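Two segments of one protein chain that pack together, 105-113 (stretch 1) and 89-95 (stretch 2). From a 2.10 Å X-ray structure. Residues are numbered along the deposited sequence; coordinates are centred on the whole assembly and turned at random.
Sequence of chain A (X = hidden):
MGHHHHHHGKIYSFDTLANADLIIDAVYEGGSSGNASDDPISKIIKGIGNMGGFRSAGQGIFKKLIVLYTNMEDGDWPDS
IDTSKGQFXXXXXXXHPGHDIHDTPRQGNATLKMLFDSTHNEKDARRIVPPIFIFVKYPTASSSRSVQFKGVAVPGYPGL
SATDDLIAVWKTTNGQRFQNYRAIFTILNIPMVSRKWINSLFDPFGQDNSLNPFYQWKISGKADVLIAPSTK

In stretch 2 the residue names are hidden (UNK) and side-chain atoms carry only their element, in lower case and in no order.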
# COMPACT_ATOMS: atom_id res chain seq x y z
N PRO A 105 9.19 -10.28 -11.01
CA PRO A 105 9.52 -9.18 -11.95
C PRO A 105 9.48 -7.79 -11.30
O PRO A 105 10.37 -6.98 -11.55
CB PRO A 105 8.43 -9.31 -13.02
CG PRO A 105 8.02 -10.76 -12.97
CD PRO A 105 8.09 -11.12 -11.51
N ARG A 106 8.48 -7.54 -10.46
CA ARG A 106 8.36 -6.23 -9.81
C ARG A 106 9.12 -6.17 -8.48
O ARG A 106 9.18 -5.13 -7.83
CB ARG A 106 6.89 -5.89 -9.58
CG ARG A 106 6.07 -5.79 -10.86
CD ARG A 106 4.65 -5.33 -10.57
NE ARG A 106 3.79 -5.46 -11.74
CZ ARG A 106 3.71 -4.57 -12.73
NH1 ARG A 106 4.44 -3.46 -12.70
NH2 ARG A 106 2.89 -4.80 -13.75
N GLN A 107 9.71 -7.30 -8.08
CA GLN A 107 10.53 -7.35 -6.87
C GLN A 107 9.76 -6.97 -5.61
O GLN A 107 10.34 -6.42 -4.66
CB GLN A 107 11.75 -6.44 -7.03
CG GLN A 107 12.81 -6.96 -8.01
CD GLN A 107 13.57 -8.15 -7.45
OE1 GLN A 107 14.52 -7.98 -6.68
NE2 GLN A 107 13.15 -9.36 -7.83
N GLY A 108 8.46 -7.26 -5.59
CA GLY A 108 7.63 -6.94 -4.44
C GLY A 108 8.11 -7.71 -3.21
O GLY A 108 8.33 -7.12 -2.15
N ASN A 109 8.28 -9.02 -3.36
CA ASN A 109 8.69 -9.87 -2.25
C ASN A 109 10.07 -9.53 -1.73
O ASN A 109 10.28 -9.47 -0.52
CB ASN A 109 8.62 -11.34 -2.65
CG ASN A 109 7.22 -11.88 -2.58
OD1 ASN A 109 6.34 -11.26 -2.00
ND2 ASN A 109 7.00 -13.04 -3.18
N ALA A 110 11.02 -9.28 -2.63
CA ALA A 110 12.36 -8.89 -2.19
C ALA A 110 12.29 -7.58 -1.39
O ALA A 110 12.99 -7.40 -0.39
CB ALA A 110 13.30 -8.75 -3.39
N THR A 111 11.44 -6.67 -1.82
CA THR A 111 11.33 -5.38 -1.15
C THR A 111 10.63 -5.53 0.20
O THR A 111 11.06 -4.91 1.19
CB THR A 111 10.59 -4.35 -2.02
OG1 THR A 111 11.26 -4.23 -3.28
CG2 THR A 111 10.56 -2.99 -1.34
N LEU A 112 9.58 -6.36 0.24
CA LEU A 112 8.89 -6.67 1.49
C LEU A 112 9.90 -7.19 2.50
O LEU A 112 9.92 -6.74 3.65
CB LEU A 112 7.77 -7.69 1.30
CG LEU A 112 6.47 -7.22 0.64
CD1 LEU A 112 5.51 -8.39 0.39
CD2 LEU A 112 5.79 -6.18 1.48
N LYS A 113 10.76 -8.11 2.08
CA LYS A 113 11.74 -8.65 3.02
C LYS A 113 12.65 -7.53 3.56
O LYS A 113 12.93 -7.46 4.77
CB LYS A 113 12.59 -9.75 2.37
CG LYS A 113 13.63 -10.32 3.33
CD LYS A 113 14.56 -11.34 2.68
CE LYS A 113 15.71 -11.74 3.63
NZ LYS A 113 15.18 -12.04 5.01
N UNK A 89 -3.68 -6.91 5.83
CA UNK A 89 -2.98 -8.14 5.48
C UNK A 89 -2.85 -8.21 3.97
O UNK A 89 -3.84 -8.12 3.26
c UNK A 89 -3.70 -9.39 6.00
c UNK A 89 -4.54 -10.48 8.12
c UNK A 89 -3.76 -9.34 7.52
c UNK A 89 -2.97 -10.65 5.53
N UNK A 90 -1.61 -8.38 3.50
CA UNK A 90 -1.26 -8.23 2.09
C UNK A 90 -0.40 -9.39 1.61
O UNK A 90 0.57 -9.76 2.27
c UNK A 90 -0.51 -6.92 1.90
c UNK A 90 1.86 -6.68 -1.07
o UNK A 90 1.54 -5.97 -3.31
c UNK A 90 1.36 -6.91 0.21
c UNK A 90 -0.81 -6.20 -0.50
c UNK A 90 1.03 -6.21 -2.05
c UNK A 90 -0.31 -5.96 -1.77
c UNK A 90 0.02 -6.68 0.51
N UNK A 91 -0.75 -9.97 0.46
CA UNK A 91 0.03 -11.09 -0.07
C UNK A 91 0.96 -10.62 -1.18
O UNK A 91 0.60 -9.76 -1.99
c UNK A 91 -0.89 -14.11 1.10
o UNK A 91 -3.20 -15.04 3.78
c UNK A 91 -0.89 -12.21 -0.57
c UNK A 91 -2.69 -12.55 1.17
c UNK A 91 -1.45 -14.81 2.16
c UNK A 91 -2.63 -14.37 2.72
c UNK A 91 -3.25 -13.23 2.23
c UNK A 91 -1.51 -12.98 0.58
N UNK A 92 2.11 -11.21 -1.26
CA UNK A 92 3.16 -10.82 -2.11
C UNK A 92 2.97 -11.21 -3.56
O UNK A 92 2.01 -11.72 -3.92
N UNK A 93 3.93 -10.89 -4.36
CA UNK A 93 3.86 -10.97 -5.74
C UNK A 93 4.41 -12.29 -6.37
O UNK A 93 4.83 -12.23 -7.41
c UNK A 93 5.95 -9.57 -6.24
c UNK A 93 4.43 -9.74 -6.43
o UNK A 93 6.50 -8.79 -6.90
o UNK A 93 6.55 -10.15 -5.41
N UNK A 94 4.42 -13.34 -5.65
CA UNK A 94 4.79 -14.63 -6.20
C UNK A 94 3.55 -15.53 -6.19
O UNK A 94 3.38 -16.36 -5.40
n UNK A 94 7.03 -17.49 -5.55
o UNK A 94 6.49 -16.55 -7.37
c UNK A 94 5.97 -15.31 -5.47
c UNK A 94 6.54 -16.53 -6.23
N UNK A 95 2.61 -15.38 -6.94
CA UNK A 95 1.32 -16.00 -6.90
C UNK A 95 1.16 -17.26 -7.78
O UNK A 95 0.18 -17.86 -7.70
c UNK A 95 0.02 -13.92 -5.95
c UNK A 95 -1.30 -12.01 -5.13
c UNK A 95 -0.96 -12.86 -6.31
c UNK A 95 0.18 -14.99 -7.08
n UNK A 95 -2.19 -10.90 -5.37
O HOH W 1 6.22 -9.42 -9.64

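Position 89 carries four side-chain carbons, forked at the first, with one arm two carbons long. It lies on the strand, and its side chain makes no contact with stretch 1. Branching at CB with unequal arms and no heteroatom identifies Ile89.

Position 90 has one carbon followed by a six-carbon ring bearing a single oxygen. Its CA-to-CB bond points toward the helix, and a ring carbon of position 90 lies 4.3 Å from Leu112 CD1. A ring with one oxygen is a phenol, hence Tyr90. With chi1 at 175° (t) the ring reaches Leu112 through Tyr90 CE2; the methyl sits at the ring edge, near its plane, so this is an apolar edge contact.

Position 91 shows the same atoms, one carbon and a six-carbon ring with one oxygen. As expected for the next residue of a strand, its CA-to-CB bond points away, and its side chain makes no contact with stretch 1. The phenol again gives tyrosine, Tyr91.

Position 92 has no side-chain atoms. The CA of position 92 is 3.2 Å from Asn109 OD1 and 4.2 Å from Leu112 CD1. An ideal CB on position 92 would fall 1.9 Å from Asn109 OD1, a clash; the bare CA leaves that space to the amide oxygen. The residue is Gly92.

Position 93 has two side-chain carbons, the second carrying two oxygens. These oxygens lie near the backbone nitrogens of Gly108 and Asn109, both donors, which fits a carboxylate: Asp93. Gly108 N donates to Asp93 OD2 (2.8 Å, 141°) and Asn109 N to Asp93 OD1 (2.9 Å, 139°).

Position 94 also has two carbons, but the second bears one oxygen and one nitrogen. The CB of position 94 is 3.4 Å from Asn109 ND2, while the end of its side chain leads away. The amide makes it Asn94.

Position 95 is a row of four carbons ending in nitrogen, and its side chain makes no contact with stretch 1. It is Lys95.

The contact centres on the start of the helix. Backbone amides in the first turn lack acceptors from a preceding turn, and Asp93 supplies them for Gly108 and Asn109. Gly108 permits this approach, since an ideal CB there would lie 2.7 Å from Asp93 OD2. In return, Asp93 N donates a weak bond to Asn109 OD1 (3.4 Å, 137°). A water extends the network, its oxygen donating to Asp93 OD2 (2.8 Å) and accepting from Arg106 N (3.1 Å). One turn along, Leu112 adds the apolar contact with Tyr90, and the two stretches together bury 291 Å², both sides summed.

Stretch 2 (89-95) IYYGDNK
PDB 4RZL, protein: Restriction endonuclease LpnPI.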